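Cytochrome C-type biogenesis protein ccmF (Thermus thermophilus, PDB 6ZMQ) probably handles and binds heme in the membrane during cytochrome c maturation, acting as a heme lyase that attaches it to the apocytochrome. Local coordinates at residues T105-L110 against I114-L119; F287-F292 against G342-V347; E538-E541 against M547-Q550. One frame throughout, in Å; residues are numbered along the deposited sequence.

Contact 1 of 3, residues T105-L110 against I114-L119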
loop_
_atom_site.group_PDB
_atom_site.type_symbol
_atom_site.label_atom_id
_atom_site.label_comp_id
_atom_site.label_asym_id
_atom_site.label_seq_id
_atom_site.Cartn_x
_atom_site.Cartn_y
_atom_site.Cartn_z
ATOM N N THR A 105 7.570 18.026 3.826
ATOM C CA THR A 105 7.373 18.827 2.613
ATOM C C THR A 105 8.241 18.408 1.405
ATOM O O THR A 105 7.729 18.511 0.279
ATOM C CB THR A 105 7.583 20.311 2.956
ATOM O OG1 THR A 105 6.760 20.639 4.075
ATOM C CG2 THR A 105 7.105 21.233 1.846
ATOM N N PRO A 106 9.488 17.892 1.518
ATOM C CA PRO A 106 10.182 17.415 0.296
ATOM C C PRO A 106 9.565 16.221 -0.440
ATOM O O PRO A 106 10.190 15.749 -1.388
ATOM C CB PRO A 106 11.579 17.035 0.812
ATOM C CG PRO A 106 11.797 17.925 1.871
ATOM C CD PRO A 106 10.506 17.976 2.596
ATOM N N TRP A 107 8.389 15.706 -0.050
ATOM C CA TRP A 107 7.579 14.913 -0.966
ATOM C C TRP A 107 6.110 15.338 -0.939
ATOM O O TRP A 107 5.233 14.508 -1.200
ATOM C CB TRP A 107 7.747 13.405 -0.676
ATOM C CG TRP A 107 7.336 12.919 0.680
ATOM C CD1 TRP A 107 6.092 12.508 1.065
ATOM C CD2 TRP A 107 8.178 12.771 1.833
ATOM N NE1 TRP A 107 6.107 12.120 2.384
ATOM C CE2 TRP A 107 7.375 12.278 2.878
ATOM C CE3 TRP A 107 9.532 13.019 2.087
ATOM C CZ2 TRP A 107 7.883 12.025 4.152
ATOM C CZ3 TRP A 107 10.035 12.767 3.356
ATOM C CH2 TRP A 107 9.209 12.276 4.366
ATOM N N ALA A 108 5.829 16.620 -0.660
ATOM C CA ALA A 108 4.448 17.085 -0.495
ATOM C C ALA A 108 3.688 17.110 -1.820
ATOM O O ALA A 108 2.669 16.428 -1.977
ATOM C CB ALA A 108 4.426 18.469 0.158
ATOM N N ALA A 109 4.147 17.911 -2.778
ATOM C CA ALA A 109 3.556 17.880 -4.107
ATOM C C ALA A 109 4.415 17.013 -5.029
ATOM O O ALA A 109 5.197 16.179 -4.572
ATOM C CB ALA A 109 3.355 19.291 -4.651
ATOM N N LEU A 110 4.254 17.211 -6.344
ATOM C CA LEU A 110 4.636 16.201 -7.335
ATOM C C LEU A 110 6.156 16.073 -7.485
ATOM O O LEU A 110 6.700 14.962 -7.423
ATOM C CB LEU A 110 3.951 16.526 -8.673
ATOM C CG LEU A 110 3.986 15.648 -9.938
ATOM C CD1 LEU A 110 2.751 15.964 -10.767
ATOM C CD2 LEU A 110 5.225 15.815 -10.817
ATOM N N ILE A 114 8.623 12.890 -6.671
ATOM C CA ILE A 114 9.371 12.047 -7.601
ATOM C C ILE A 114 10.870 12.136 -7.326
ATOM O O ILE A 114 11.606 11.202 -7.664
ATOM C CB ILE A 114 9.035 12.323 -9.084
ATOM C CG1 ILE A 114 9.087 13.798 -9.442
ATOM C CG2 ILE A 114 7.663 11.784 -9.428
ATOM C CD1 ILE A 114 9.474 14.072 -10.880
ATOM N N LEU A 115 11.340 13.203 -6.657
ATOM C CA LEU A 115 12.720 13.194 -6.156
ATOM C C LEU A 115 12.915 12.145 -5.051
ATOM O O LEU A 115 13.898 11.397 -5.068
ATOM C CB LEU A 115 13.130 14.588 -5.668
ATOM C CG LEU A 115 14.532 14.816 -5.059
ATOM C CD1 LEU A 115 15.659 14.109 -5.830
ATOM C CD2 LEU A 115 14.846 16.301 -4.930
ATOM N N LEU A 116 11.982 12.064 -4.098
ATOM C CA LEU A 116 12.079 11.044 -3.046
ATOM C C LEU A 116 11.889 9.638 -3.624
ATOM O O LEU A 116 12.514 8.672 -3.165
ATOM C CB LEU A 116 11.056 11.347 -1.938
ATOM C CG LEU A 116 10.930 10.589 -0.600
ATOM C CD1 LEU A 116 10.057 9.326 -0.647
ATOM C CD2 LEU A 116 12.324 10.233 -0.063
ATOM N N TRP A 117 11.059 9.535 -4.662
ATOM C CA TRP A 117 10.808 8.291 -5.382
ATOM C C TRP A 117 12.064 7.792 -6.090
ATOM O O TRP A 117 12.433 6.613 -5.975
ATOM C CB TRP A 117 9.688 8.567 -6.382
ATOM C CG TRP A 117 8.981 7.408 -6.899
ATOM C CD1 TRP A 117 9.300 6.106 -6.704
ATOM C CD2 TRP A 117 7.806 7.421 -7.714
ATOM N NE1 TRP A 117 8.402 5.308 -7.340
ATOM C CE2 TRP A 117 7.468 6.084 -7.967
ATOM C CE3 TRP A 117 7.002 8.432 -8.248
ATOM C CZ2 TRP A 117 6.382 5.723 -8.747
ATOM C CZ3 TRP A 117 5.906 8.073 -9.014
ATOM C CH2 TRP A 117 5.602 6.726 -9.245
ATOM N N GLY A 118 12.720 8.678 -6.848
ATOM C CA GLY A 118 13.970 8.327 -7.495
ATOM C C GLY A 118 15.092 8.080 -6.512
ATOM O O GLY A 118 15.980 7.272 -6.781
ATOM N N LEU A 119 15.039 8.722 -5.340
ATOM C CA LEU A 119 16.027 8.454 -4.294
ATOM C C LEU A 119 15.878 7.056 -3.710
ATOM O O LEU A 119 16.877 6.356 -3.504
ATOM C CB LEU A 119 15.930 9.496 -3.177
ATOM C CG LEU A 119 17.033 9.332 -2.134
ATOM C CD1 LEU A 119 17.585 10.645 -1.910
ATOM C CD2 LEU A 119 16.558 8.791 -0.773
#
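Leu110 O takes two hydrogen bonds at the start of helix 110-129. One comes from Ile114 N at 2.9 Å, with an N-H...O angle of 151°. The C=O...N angle is 160°, and the donor lies in the carbonyl plane, so this is a fairly straight bond. The other partner is Ser113 OG, which also bonds to Ala109 O. A side chain one turn into the helix thus ties down the backbone where the helix begins. The side chain of Ile114 folds back toward the same carbonyl. Its CG1 sits between the backbone N and the carbonyl carbon (chi1 49°), and this places CG1 3.3 Å from Leu110 O. Ala109 holds the N-cap position. Residues 105-109 form the link between helix 99-104 and helix 110-129. Helix 99-104, the link and the first part of helix 110-129 fall within one predicted transmembrane segment, 99-120. Trp107 belongs to this link and reaches over to Leu116, in the second turn of helix 110-129. Trp107 CE3 lies 3.9 Å from Leu116 CG, and Trp107 CB lies 4.1 Å from Leu116 CB. The two side chains run alongside each other and point the same way. Leu116 brings its branch point to the indole because CG is anti to the backbone N. The indole has a second hold, since Trp107 NE1 is hydrogen-bonded to Ala187 O. Val191 of helix 185-213 touches both Trp107 and Leu116.

Contact 2 of 3, residues F287-F292 against G342-V347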
loop_
_atom_site.group_PDB
_atom_site.type_symbol
_atom_site.label_atom_id
_atom_site.label_comp_id
_atom_site.label_asym_id
_atom_site.label_seq_id
_atom_site.Cartn_x
_atom_site.Cartn_y
_atom_site.Cartn_z
ATOM N N PHE A 287 4.929 -22.913 -11.600
ATOM C CA PHE A 287 4.431 -21.639 -12.133
ATOM C C PHE A 287 5.552 -20.604 -12.185
ATOM O O PHE A 287 5.502 -19.575 -11.510
ATOM C CB PHE A 287 3.247 -20.985 -11.382
ATOM C CG PHE A 287 2.297 -21.897 -10.633
ATOM C CD1 PHE A 287 1.318 -22.685 -11.244
ATOM C CD2 PHE A 287 2.341 -21.857 -9.242
ATOM C CE1 PHE A 287 0.478 -23.470 -10.468
ATOM C CE2 PHE A 287 1.488 -22.601 -8.476
ATOM C CZ PHE A 287 0.583 -23.438 -9.083
ATOM N N LYS A 288 6.572 -20.879 -12.992
ATOM C CA LYS A 288 7.500 -19.802 -13.310
ATOM C C LYS A 288 6.929 -18.879 -14.369
ATOM O O LYS A 288 7.233 -17.676 -14.356
ATOM C CB LYS A 288 8.863 -20.361 -13.742
ATOM C CG LYS A 288 8.838 -21.420 -14.824
ATOM C CD LYS A 288 10.018 -22.369 -14.654
ATOM C CE LYS A 288 9.783 -23.265 -13.446
ATOM N NZ LYS A 288 11.018 -23.851 -12.846
ATOM N N THR A 289 6.029 -19.413 -15.207
ATOM C CA THR A 289 5.247 -18.637 -16.170
ATOM C C THR A 289 4.361 -17.611 -15.467
ATOM O O THR A 289 4.403 -16.408 -15.779
ATOM C CB THR A 289 4.369 -19.592 -16.991
ATOM O OG1 THR A 289 5.186 -20.595 -17.607
ATOM C CG2 THR A 289 3.595 -18.846 -18.063
ATOM N N TRP A 290 3.605 -18.070 -14.469
ATOM C CA TRP A 290 2.724 -17.178 -13.727
ATOM C C TRP A 290 3.506 -16.250 -12.822
ATOM O O TRP A 290 3.032 -15.157 -12.513
ATOM C CB TRP A 290 1.721 -17.988 -12.911
ATOM C CG TRP A 290 0.690 -18.638 -13.768
ATOM C CD1 TRP A 290 0.470 -19.977 -13.886
ATOM C CD2 TRP A 290 -0.274 -17.995 -14.621
ATOM N NE1 TRP A 290 -0.553 -20.213 -14.770
ATOM C CE2 TRP A 290 -1.027 -19.013 -15.233
ATOM C CE3 TRP A 290 -0.573 -16.658 -14.926
ATOM C CZ2 TRP A 290 -2.051 -18.738 -16.134
ATOM C CZ3 TRP A 290 -1.584 -16.391 -15.818
ATOM C CH2 TRP A 290 -2.316 -17.423 -16.408
ATOM N N ASN A 291 4.712 -16.656 -12.420
ATOM C CA ASN A 291 5.533 -15.792 -11.590
ATOM C C ASN A 291 6.079 -14.622 -12.374
ATOM O O ASN A 291 6.036 -13.492 -11.875
ATOM C CB ASN A 291 6.686 -16.566 -10.985
ATOM C CG ASN A 291 6.397 -16.974 -9.602
ATOM O OD1 ASN A 291 6.007 -16.142 -8.801
ATOM N ND2 ASN A 291 6.577 -18.257 -9.293
ATOM N N PHE A 292 6.559 -14.883 -13.601
ATOM C CA PHE A 292 6.995 -13.828 -14.513
ATOM C C PHE A 292 5.842 -12.878 -14.832
ATOM O O PHE A 292 6.001 -11.644 -14.752
ATOM C CB PHE A 292 7.535 -14.450 -15.807
ATOM C CG PHE A 292 8.897 -15.088 -15.682
ATOM C CD1 PHE A 292 9.907 -14.479 -14.946
ATOM C CD2 PHE A 292 9.184 -16.274 -16.352
ATOM C CE1 PHE A 292 11.171 -15.058 -14.847
ATOM C CE2 PHE A 292 10.429 -16.878 -16.225
ATOM C CZ PHE A 292 11.430 -16.258 -15.477
ATOM N N GLY A 342 6.427 -9.322 -23.116
ATOM C CA GLY A 342 7.039 -9.717 -24.375
ATOM C C GLY A 342 8.119 -10.765 -24.191
ATOM O O GLY A 342 8.180 -11.751 -24.942
ATOM N N LEU A 343 8.983 -10.579 -23.182
ATOM C CA LEU A 343 9.984 -11.613 -22.930
ATOM C C LEU A 343 9.387 -12.877 -22.312
ATOM O O LEU A 343 9.989 -13.948 -22.449
ATOM C CB LEU A 343 11.124 -11.089 -22.056
ATOM C CG LEU A 343 11.977 -9.909 -22.526
ATOM C CD1 LEU A 343 13.122 -9.697 -21.555
ATOM C CD2 LEU A 343 12.518 -10.142 -23.934
ATOM N N LEU A 344 8.215 -12.797 -21.666
ATOM C CA LEU A 344 7.523 -14.037 -21.301
ATOM C C LEU A 344 6.836 -14.677 -22.505
ATOM O O LEU A 344 6.728 -15.906 -22.583
ATOM C CB LEU A 344 6.555 -13.797 -20.133
ATOM C CG LEU A 344 5.683 -14.944 -19.602
ATOM C CD1 LEU A 344 5.906 -15.189 -18.140
ATOM C CD2 LEU A 344 4.240 -14.578 -19.825
ATOM N N SER A 345 6.379 -13.862 -23.459
ATOM C CA SER A 345 5.806 -14.388 -24.692
ATOM C C SER A 345 6.836 -15.149 -25.519
ATOM O O SER A 345 6.497 -16.142 -26.174
ATOM C CB SER A 345 5.210 -13.247 -25.510
ATOM O OG SER A 345 5.347 -13.516 -26.893
ATOM N N ARG A 346 8.100 -14.714 -25.496
ATOM C CA ARG A 346 9.125 -15.486 -26.203
ATOM C C ARG A 346 9.617 -16.693 -25.394
ATOM O O ARG A 346 10.470 -17.452 -25.870
ATOM C CB ARG A 346 10.276 -14.586 -26.658
ATOM C CG ARG A 346 11.194 -13.967 -25.630
ATOM C CD ARG A 346 12.471 -13.569 -26.380
ATOM N NE ARG A 346 13.540 -13.016 -25.555
ATOM C CZ ARG A 346 14.663 -13.652 -25.235
ATOM N NH1 ARG A 346 15.634 -13.007 -24.606
ATOM N NH2 ARG A 346 14.861 -14.900 -25.633
ATOM N N VAL A 347 9.145 -16.867 -24.159
ATOM C CA VAL A 347 9.332 -18.166 -23.498
ATOM C C VAL A 347 8.069 -18.659 -22.788
ATOM O O VAL A 347 7.649 -19.805 -22.948
ATOM C CB VAL A 347 10.491 -18.136 -22.501
ATOM C CG1 VAL A 347 10.112 -17.346 -21.268
ATOM C CG2 VAL A 347 10.863 -19.557 -22.126
#
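Phe292 and Leu344 meet at a slant where two antiparallel helices, each predicted to be transmembrane, pack near their ends. Helix 288-307 is just beginning here and helix 325-345 is just finishing, so the neighbours run in opposite senses. Leu344 points toward the first helix. Its CG is anti to the backbone N (chi1 178°), which turns CG toward the other helix. CD1 lies between Thr289 and Phe292, two residues one turn apart on the same helix side. Phe292 also points across, and its ring is turned obliquely to the incoming methyl. The separation of Phe292 CB and Leu344 CD1 is too small in the model to be trusted, so the exact place of CD1 is doubtful. The apolar contact is better described by Leu344 CD1 beside the ring atoms CG and CD2 of Phe292. No hydrogen bond joins the two segments. The Phe292 ring stacks with Trp219, and Met211 of helix 185-213 touches both Phe292 and Leu344. The remaining distances share the uncertainty of CD1. On the threonine side the methyls approach each other, with Thr289 CG2 4.3 Å from Leu344 CD1. On the ring, Phe292 CG and CD2 each lie 3.9 Å from Leu344 CD1.

Contact 3 of 3, residues E538-E541 against M547-Q550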
loop_
_atom_site.group_PDB
_atom_site.type_symbol
_atom_site.label_atom_id
_atom_site.label_comp_id
_atom_site.label_asym_id
_atom_site.label_seq_id
_atom_site.Cartn_x
_atom_site.Cartn_y
_atom_site.Cartn_z
ATOM N N GLU A 538 -32.827 17.716 19.529
ATOM C CA GLU A 538 -33.921 17.436 18.611
ATOM C C GLU A 538 -34.186 15.936 18.629
ATOM O O GLU A 538 -35.333 15.485 18.551
ATOM C CB GLU A 538 -33.546 17.939 17.211
ATOM C CG GLU A 538 -34.276 17.304 16.027
ATOM C CD GLU A 538 -34.027 18.033 14.714
ATOM O OE1 GLU A 538 -34.430 19.211 14.586
ATOM O OE2 GLU A 538 -33.417 17.428 13.809
ATOM N N ALA A 539 -33.113 15.175 18.830
ATOM C CA ALA A 539 -33.152 13.728 18.972
ATOM C C ALA A 539 -31.921 13.326 19.766
ATOM O O ALA A 539 -30.824 13.840 19.529
ATOM C CB ALA A 539 -33.185 13.009 17.618
ATOM N N TRP A 540 -32.106 12.392 20.692
ATOM C CA TRP A 540 -31.095 12.137 21.707
ATOM C C TRP A 540 -30.507 10.734 21.610
ATOM O O TRP A 540 -29.287 10.577 21.529
ATOM C CB TRP A 540 -31.712 12.374 23.085
ATOM C CG TRP A 540 -31.847 13.829 23.465
ATOM C CD1 TRP A 540 -31.200 14.898 22.905
ATOM C CD2 TRP A 540 -32.728 14.371 24.452
ATOM N NE1 TRP A 540 -31.590 16.061 23.520
ATOM C CE2 TRP A 540 -32.538 15.767 24.465
ATOM C CE3 TRP A 540 -33.653 13.808 25.336
ATOM C CZ2 TRP A 540 -33.239 16.608 25.328
ATOM C CZ3 TRP A 540 -34.347 14.643 26.193
ATOM C CH2 TRP A 540 -34.139 16.027 26.183
ATOM N N GLU A 541 -31.357 9.714 21.565
ATOM C CA GLU A 541 -30.897 8.334 21.492
ATOM C C GLU A 541 -30.724 7.898 20.043
ATOM O O GLU A 541 -31.665 7.972 19.249
ATOM C CB GLU A 541 -31.894 7.411 22.198
ATOM C CG GLU A 541 -31.322 6.104 22.734
ATOM C CD GLU A 541 -31.395 4.970 21.722
ATOM O OE1 GLU A 541 -32.500 4.422 21.533
ATOM O OE2 GLU A 541 -30.354 4.611 21.134
ATOM N N MET A 547 -27.288 11.062 23.621
ATOM C CA MET A 547 -26.485 12.271 23.683
ATOM C C MET A 547 -27.401 13.488 23.774
ATOM O O MET A 547 -28.617 13.375 23.631
ATOM C CB MET A 547 -25.578 12.340 22.462
ATOM C CG MET A 547 -26.356 12.094 21.201
ATOM S SD MET A 547 -25.475 12.359 19.671
ATOM C CE MET A 547 -26.071 10.920 18.803
ATOM N N THR A 548 -26.817 14.667 24.015
ATOM C CA THR A 548 -27.549 15.932 23.988
ATOM C C THR A 548 -26.572 17.071 23.714
ATOM O O THR A 548 -25.375 16.962 23.986
ATOM C CB THR A 548 -28.327 16.202 25.292
ATOM O OG1 THR A 548 -28.979 17.476 25.208
ATOM C CG2 THR A 548 -27.411 16.187 26.500
ATOM N N PHE A 549 -27.100 18.167 23.171
ATOM C CA PHE A 549 -26.293 19.305 22.736
ATOM C C PHE A 549 -26.029 20.243 23.912
ATOM O O PHE A 549 -26.936 20.559 24.685
ATOM C CB PHE A 549 -27.006 20.029 21.584
ATOM C CG PHE A 549 -26.088 20.814 20.666
ATOM C CD1 PHE A 549 -25.469 21.975 21.090
ATOM C CD2 PHE A 549 -25.821 20.361 19.386
ATOM C CE1 PHE A 549 -24.630 22.679 20.257
ATOM C CE2 PHE A 549 -24.978 21.062 18.547
ATOM C CZ PHE A 549 -24.380 22.221 18.996
ATOM N N GLN A 550 -24.770 20.692 24.036
ATOM C CA GLN A 550 -24.357 21.571 25.126
ATOM C C GLN A 550 -23.566 22.797 24.683
ATOM O O GLN A 550 -22.947 23.451 25.529
ATOM C CB GLN A 550 -23.529 20.808 26.161
ATOM C CG GLN A 550 -24.334 19.895 27.032
ATOM C CD GLN A 550 -23.469 19.021 27.892
ATOM O OE1 GLN A 550 -22.303 18.763 27.581
ATOM N NE2 GLN A 550 -24.017 18.606 29.019
#
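The indole of Trp540 lies against Met547 O and the side chain of Thr548. Met547 O and Thr548 OG1 both come to the ring obliquely, near its five-membered part. Met547 O is 3.3 Å from Trp540 CG. Further along, Thr548 CB is 3.7 Å from Trp540 NE1, and Thr548 OG1 is 3.4 Å from the same nitrogen. The Trp540 and Thr548 side chains lie side by side and point the same way. Two torsions explain this. Trp540 CG is anti to its carbonyl carbon and beside the backbone N, which swings the indole along the 547-550 backbone. Thr548 places OG1 anti to the backbone N (chi1 178°), and the hydroxyl then comes close to the indole nitrogen.

The backbones are joined by a single hydrogen bond, from Met547 N to Trp540 O at 2.9 Å, with an N-H...O angle of 150°. The donor stands well above the carbonyl plane, 48° out of it, so the bond does not use a lone-pair direction. Met547 CG also rests on this carbonyl, 3.3 Å from Trp540 O.

The pair lies at the open end of a small beta hairpin made by strands 541-542 and 545-546. At the other end, Glu541 OE2 bonds to Gly544 N in the turn. The indole is exposed, while Met547 is buried and touches Leu619 and Leu621 of strand 617-625 and Lys532 of strand 528-534. Phe549 continues this packing on Leu619 and on Leu534. The chain leaving the hairpin thus packs, through Met547 and Phe549, on the antiparallel sheet that includes those strands, in the beta-rich region between helices 501-525 and 627-644.

Contacts 1 and 2 both belong to the helical part of the chain. Their centres are 33 Å apart, and their nearest atoms about 18 Å. Helix 185-213 bridges that gap, since it packs on Trp107 and Leu116 of contact 1 and on Phe292 and Leu344 of contact 2. Contact 3 is in the beta-rich region. Its centre lies 46 Å from that of contact 1 and 63 Å from that of contact 2, and contacts 2 and 3 are on opposite sides of the chain's centre. All three lie away from the heme site with its axial ligands His276 and His510. A bound phosphatidylethanolamine lies about 7 Å from the Trp107 side chain, and one about 13 Å from that of Phe292.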